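PDB 4OUS: caprin-2 from Danio rerio, which probably acts in canonical Wnt signalling through its trimeric C1q domain. Local coordinates for residues A[55-63]-A[110-118]. The protein carries 1 engineered substitution. Residues are numbered along the deposited sequence; the frame is centred on the assembly and turned at random.
Sequences FIFHILKLA and LRLHRGAIY
Leu62 splits its methyls over the 116-118 stretch of chain. CD1 meets the methyl of Ala116 at 3.6 Å. CD2 packs on the backbone at Ile117 O and Tyr118 CA, and sits at the edge of the Tyr118 ring. With an alanine here in place of Leu62, Ala116 CB would probably lose its methyl partner and a gap would open beside Tyr118. Two backbone bonds hold this end together. Tyr118 N gives Leu60 O a nearly straight bond of 2.8 Å. Leu62 N reaches Ala116 O at 2.9 Å. Lys61 and Ile117 thus form a non-hydrogen-bonded antiparallel pair, a single bridge.

The Tyr118 ring runs alongside Leu60, both pointing the same way, with Leu60 CD2 3.8 Å from Tyr118 CD2. CG of Tyr118 is anti to the backbone N (chi1 -174°), which places the ring beside Leu60. His91 meets this ring edge-to-face. Lys61 bends its chain back, and NZ bonds Leu62 O as well as Val66 O. A water accepts from Ala116 N and, weakly, from Lys61 NZ.

Inward, Ile59 CG2 fits against the Ile117 side chain, 3.6 Å from CG1. Ile59 CD1 faces Leu110 CD1 tip to tip at 4.0 Å. Both Leu110 methyls come from the same side of the Phe57 ring. CD1 touches Phe57 CB and CG, while CD2 lies over the face, offset toward the rim, in a CH-pi contact 4.0 Å from the centroid. Ile70 and Phe127 extend this apolar layer.

Strands 51-60 and 107-114 belong to different sheets. Their side chains meet across the interior, and the Lys61-Ile117 bridge ties the two sheets together near one end of it. This is the two-sheet, jelly-roll beta-sandwich core of the C1q/TNF fold.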
loop_
_atom_site.group_PDB
_atom_site.type_symbol
_atom_site.label_atom_id
_atom_site.label_comp_id
_atom_site.label_asym_id
_atom_site.label_seq_id
_atom_site.Cartn_x
_atom_site.Cartn_y
_atom_site.Cartn_z
ATOM N N PHE A 55 2.165 -9.526 1.330
ATOM C CA PHE A 55 0.888 -9.371 0.630
ATOM C C PHE A 55 0.435 -7.928 0.671
ATOM O O PHE A 55 0.640 -7.244 1.669
ATOM C CB PHE A 55 -0.185 -10.262 1.255
ATOM C CG PHE A 55 0.146 -11.707 1.167
ATOM C CD1 PHE A 55 0.814 -12.341 2.205
ATOM C CD2 PHE A 55 -0.132 -12.421 0.016
ATOM C CE1 PHE A 55 1.175 -13.669 2.106
ATOM C CE2 PHE A 55 0.224 -13.744 -0.089
ATOM C CZ PHE A 55 0.882 -14.374 0.957
ATOM N N ILE A 56 -0.197 -7.474 -0.408
ATOM C CA ILE A 56 -0.754 -6.130 -0.500
ATOM C C ILE A 56 -2.092 -6.234 -1.233
ATOM O O ILE A 56 -2.222 -7.024 -2.181
ATOM C CB ILE A 56 0.185 -5.153 -1.264
ATOM C CG1 ILE A 56 1.635 -5.246 -0.784
ATOM C CG2 ILE A 56 -0.337 -3.722 -1.179
ATOM C CD1 ILE A 56 2.602 -4.391 -1.588
ATOM N N PHE A 57 -3.092 -5.452 -0.833
ATOM C CA PHE A 57 -4.340 -5.419 -1.580
ATOM C C PHE A 57 -4.955 -4.033 -1.544
ATOM O O PHE A 57 -4.763 -3.278 -0.588
ATOM C CB PHE A 57 -5.337 -6.471 -1.062
ATOM C CG PHE A 57 -5.812 -6.251 0.348
ATOM C CD1 PHE A 57 -6.942 -5.486 0.600
ATOM C CD2 PHE A 57 -5.165 -6.842 1.419
ATOM C CE1 PHE A 57 -7.404 -5.295 1.896
ATOM C CE2 PHE A 57 -5.630 -6.651 2.716
ATOM C CZ PHE A 57 -6.748 -5.884 2.947
ATOM N N HIS A 58 -5.700 -3.722 -2.601
ATOM C CA HIS A 58 -6.426 -2.470 -2.763
ATOM C C HIS A 58 -7.765 -2.815 -3.384
ATOM O O HIS A 58 -7.785 -3.291 -4.522
ATOM C CB HIS A 58 -5.675 -1.498 -3.679
ATOM C CG HIS A 58 -4.439 -0.916 -3.075
ATOM N ND1 HIS A 58 -3.208 -1.537 -3.112
ATOM C CD2 HIS A 58 -4.257 0.254 -2.423
ATOM C CE1 HIS A 58 -2.322 -0.770 -2.500
ATOM N NE2 HIS A 58 -2.931 0.324 -2.078
ATOM N N ILE A 59 -8.868 -2.593 -2.675
ATOM C CA ILE A 59 -10.173 -3.005 -3.177
ATOM C C ILE A 59 -11.111 -1.800 -3.246
ATOM O O ILE A 59 -11.362 -1.154 -2.233
ATOM C CB ILE A 59 -10.792 -4.105 -2.290
ATOM C CG1 ILE A 59 -9.830 -5.296 -2.109
ATOM C CG2 ILE A 59 -12.127 -4.551 -2.854
ATOM C CD1 ILE A 59 -9.506 -6.060 -3.369
ATOM N N LEU A 60 -11.619 -1.493 -4.436
ATOM C CA LEU A 60 -12.534 -0.373 -4.615
ATOM C C LEU A 60 -13.968 -0.852 -4.420
ATOM O O LEU A 60 -14.371 -1.847 -5.032
ATOM C CB LEU A 60 -12.366 0.241 -6.008
ATOM C CG LEU A 60 -13.074 1.576 -6.238
ATOM C CD1 LEU A 60 -12.351 2.696 -5.503
ATOM C CD2 LEU A 60 -13.196 1.889 -7.725
ATOM N N LYS A 61 -14.736 -0.159 -3.583
ATOM C CA LYS A 61 -16.126 -0.549 -3.353
ATOM C C LYS A 61 -17.069 0.032 -4.388
ATOM O O LYS A 61 -16.780 1.067 -4.994
ATOM C CB LYS A 61 -16.590 -0.125 -1.958
ATOM C CG LYS A 61 -16.829 1.372 -1.779
ATOM C CD LYS A 61 -17.104 1.759 -0.318
ATOM C CE LYS A 61 -18.344 1.088 0.261
ATOM N NZ LYS A 61 -19.593 1.542 -0.403
ATOM N N LEU A 62 -18.203 -0.636 -4.580
ATOM C CA LEU A 62 -19.305 -0.046 -5.328
ATOM C C LEU A 62 -19.825 1.177 -4.585
ATOM O O LEU A 62 -19.778 1.252 -3.348
ATOM C CB LEU A 62 -20.446 -1.045 -5.532
ATOM C CG LEU A 62 -20.142 -2.304 -6.344
ATOM C CD1 LEU A 62 -21.427 -3.056 -6.657
ATOM C CD2 LEU A 62 -19.413 -1.952 -7.621
ATOM N N ALA A 63 -20.349 2.119 -5.356
ATOM C CA ALA A 63 -20.922 3.339 -4.813
ATOM C C ALA A 63 -22.347 3.072 -4.342
ATOM O O ALA A 63 -23.324 3.529 -4.947
ATOM C CB ALA A 63 -20.887 4.452 -5.847
ATOM N N LEU A 110 -8.392 -13.268 0.135
ATOM C CA LEU A 110 -9.181 -12.147 0.619
ATOM C C LEU A 110 -10.638 -12.541 0.763
ATOM O O LEU A 110 -11.224 -13.176 -0.123
ATOM C CB LEU A 110 -9.076 -10.946 -0.313
ATOM C CG LEU A 110 -7.685 -10.347 -0.510
ATOM C CD1 LEU A 110 -7.763 -9.167 -1.463
ATOM C CD2 LEU A 110 -7.060 -9.923 0.797
ATOM N N ARG A 111 -11.215 -12.149 1.891
ATOM C CA ARG A 111 -12.616 -12.368 2.188
ATOM C C ARG A 111 -13.385 -11.055 2.104
ATOM O O ARG A 111 -12.990 -10.051 2.711
ATOM C CB ARG A 111 -12.783 -12.977 3.582
ATOM C CG ARG A 111 -14.218 -13.339 3.912
ATOM C CD ARG A 111 -14.316 -14.100 5.212
ATOM N NE ARG A 111 -14.075 -13.239 6.359
ATOM C CZ ARG A 111 -14.246 -13.633 7.616
ATOM N NH1 ARG A 111 -14.647 -14.872 7.873
ATOM N NH2 ARG A 111 -14.022 -12.791 8.616
ATOM N N LEU A 112 -14.491 -11.081 1.364
ATOM C CA LEU A 112 -15.449 -9.996 1.351
ATOM C C LEU A 112 -16.379 -10.205 2.531
ATOM O O LEU A 112 -17.279 -11.039 2.476
ATOM C CB LEU A 112 -16.221 -9.969 0.032
ATOM C CG LEU A 112 -17.266 -8.870 -0.105
ATOM C CD1 LEU A 112 -16.647 -7.497 0.059
ATOM C CD2 LEU A 112 -17.977 -8.983 -1.444
ATOM N N HIS A 113 -16.114 -9.518 3.631
ATOM C CA HIS A 113 -16.940 -9.677 4.814
ATOM C C HIS A 113 -18.316 -9.049 4.580
ATOM O O HIS A 113 -19.337 -9.722 4.718
ATOM C CB HIS A 113 -16.247 -9.069 6.029
ATOM C CG HIS A 113 -17.130 -8.971 7.228
ATOM N ND1 HIS A 113 -17.701 -10.075 7.823
ATOM C CD2 HIS A 113 -17.570 -7.896 7.923
ATOM C CE1 HIS A 113 -18.447 -9.682 8.843
ATOM N NE2 HIS A 113 -18.379 -8.366 8.928
ATOM N N ARG A 114 -18.320 -7.771 4.204
ATOM C CA ARG A 114 -19.526 -7.031 3.843
ATOM C C ARG A 114 -19.192 -6.081 2.710
ATOM O O ARG A 114 -18.035 -5.689 2.544
ATOM C CB ARG A 114 -20.082 -6.240 5.033
ATOM C CG ARG A 114 -20.630 -7.093 6.175
ATOM C CD ARG A 114 -21.314 -6.240 7.251
ATOM N NE ARG A 114 -22.416 -5.477 6.665
ATOM C CZ ARG A 114 -22.730 -4.218 6.966
ATOM N NH1 ARG A 114 -22.049 -3.551 7.890
ATOM N NH2 ARG A 114 -23.723 -3.624 6.324
ATOM N N GLY A 115 -20.214 -5.693 1.955
ATOM C CA GLY A 115 -20.050 -4.727 0.890
ATOM C C GLY A 115 -19.982 -5.385 -0.469
ATOM O O GLY A 115 -20.291 -6.571 -0.626
ATOM N N ALA A 116 -19.592 -4.598 -1.462
ATOM C CA ALA A 116 -19.532 -5.055 -2.840
ATOM C C ALA A 116 -18.358 -4.375 -3.527
ATOM O O ALA A 116 -18.015 -3.234 -3.202
ATOM C CB ALA A 116 -20.835 -4.760 -3.572
ATOM N N ILE A 117 -17.750 -5.085 -4.473
ATOM C CA ILE A 117 -16.493 -4.687 -5.093
ATOM C C ILE A 117 -16.661 -4.243 -6.539
ATOM O O ILE A 117 -17.352 -4.900 -7.318
ATOM C CB ILE A 117 -15.485 -5.859 -5.046
ATOM C CG1 ILE A 117 -15.234 -6.264 -3.590
ATOM C CG2 ILE A 117 -14.190 -5.516 -5.782
ATOM C CD1 ILE A 117 -14.354 -7.484 -3.422
ATOM N N TYR A 118 -16.001 -3.143 -6.892
ATOM C CA TYR A 118 -15.961 -2.649 -8.253
ATOM C C TYR A 118 -14.892 -3.335 -9.086
ATOM O O TYR A 118 -13.707 -3.338 -8.721
ATOM C CB TYR A 118 -15.701 -1.141 -8.252
ATOM C CG TYR A 118 -15.795 -0.528 -9.624
ATOM C CD1 TYR A 118 -17.027 -0.186 -10.162
ATOM C CD2 TYR A 118 -14.659 -0.310 -10.395
ATOM C CE1 TYR A 118 -17.126 0.365 -11.425
ATOM C CE2 TYR A 118 -14.749 0.240 -11.658
ATOM C CZ TYR A 118 -15.982 0.577 -12.167
ATOM O OH TYR A 118 -16.075 1.130 -13.425
HETATM O O HOH W 1 -19.911 -1.708 -0.741
#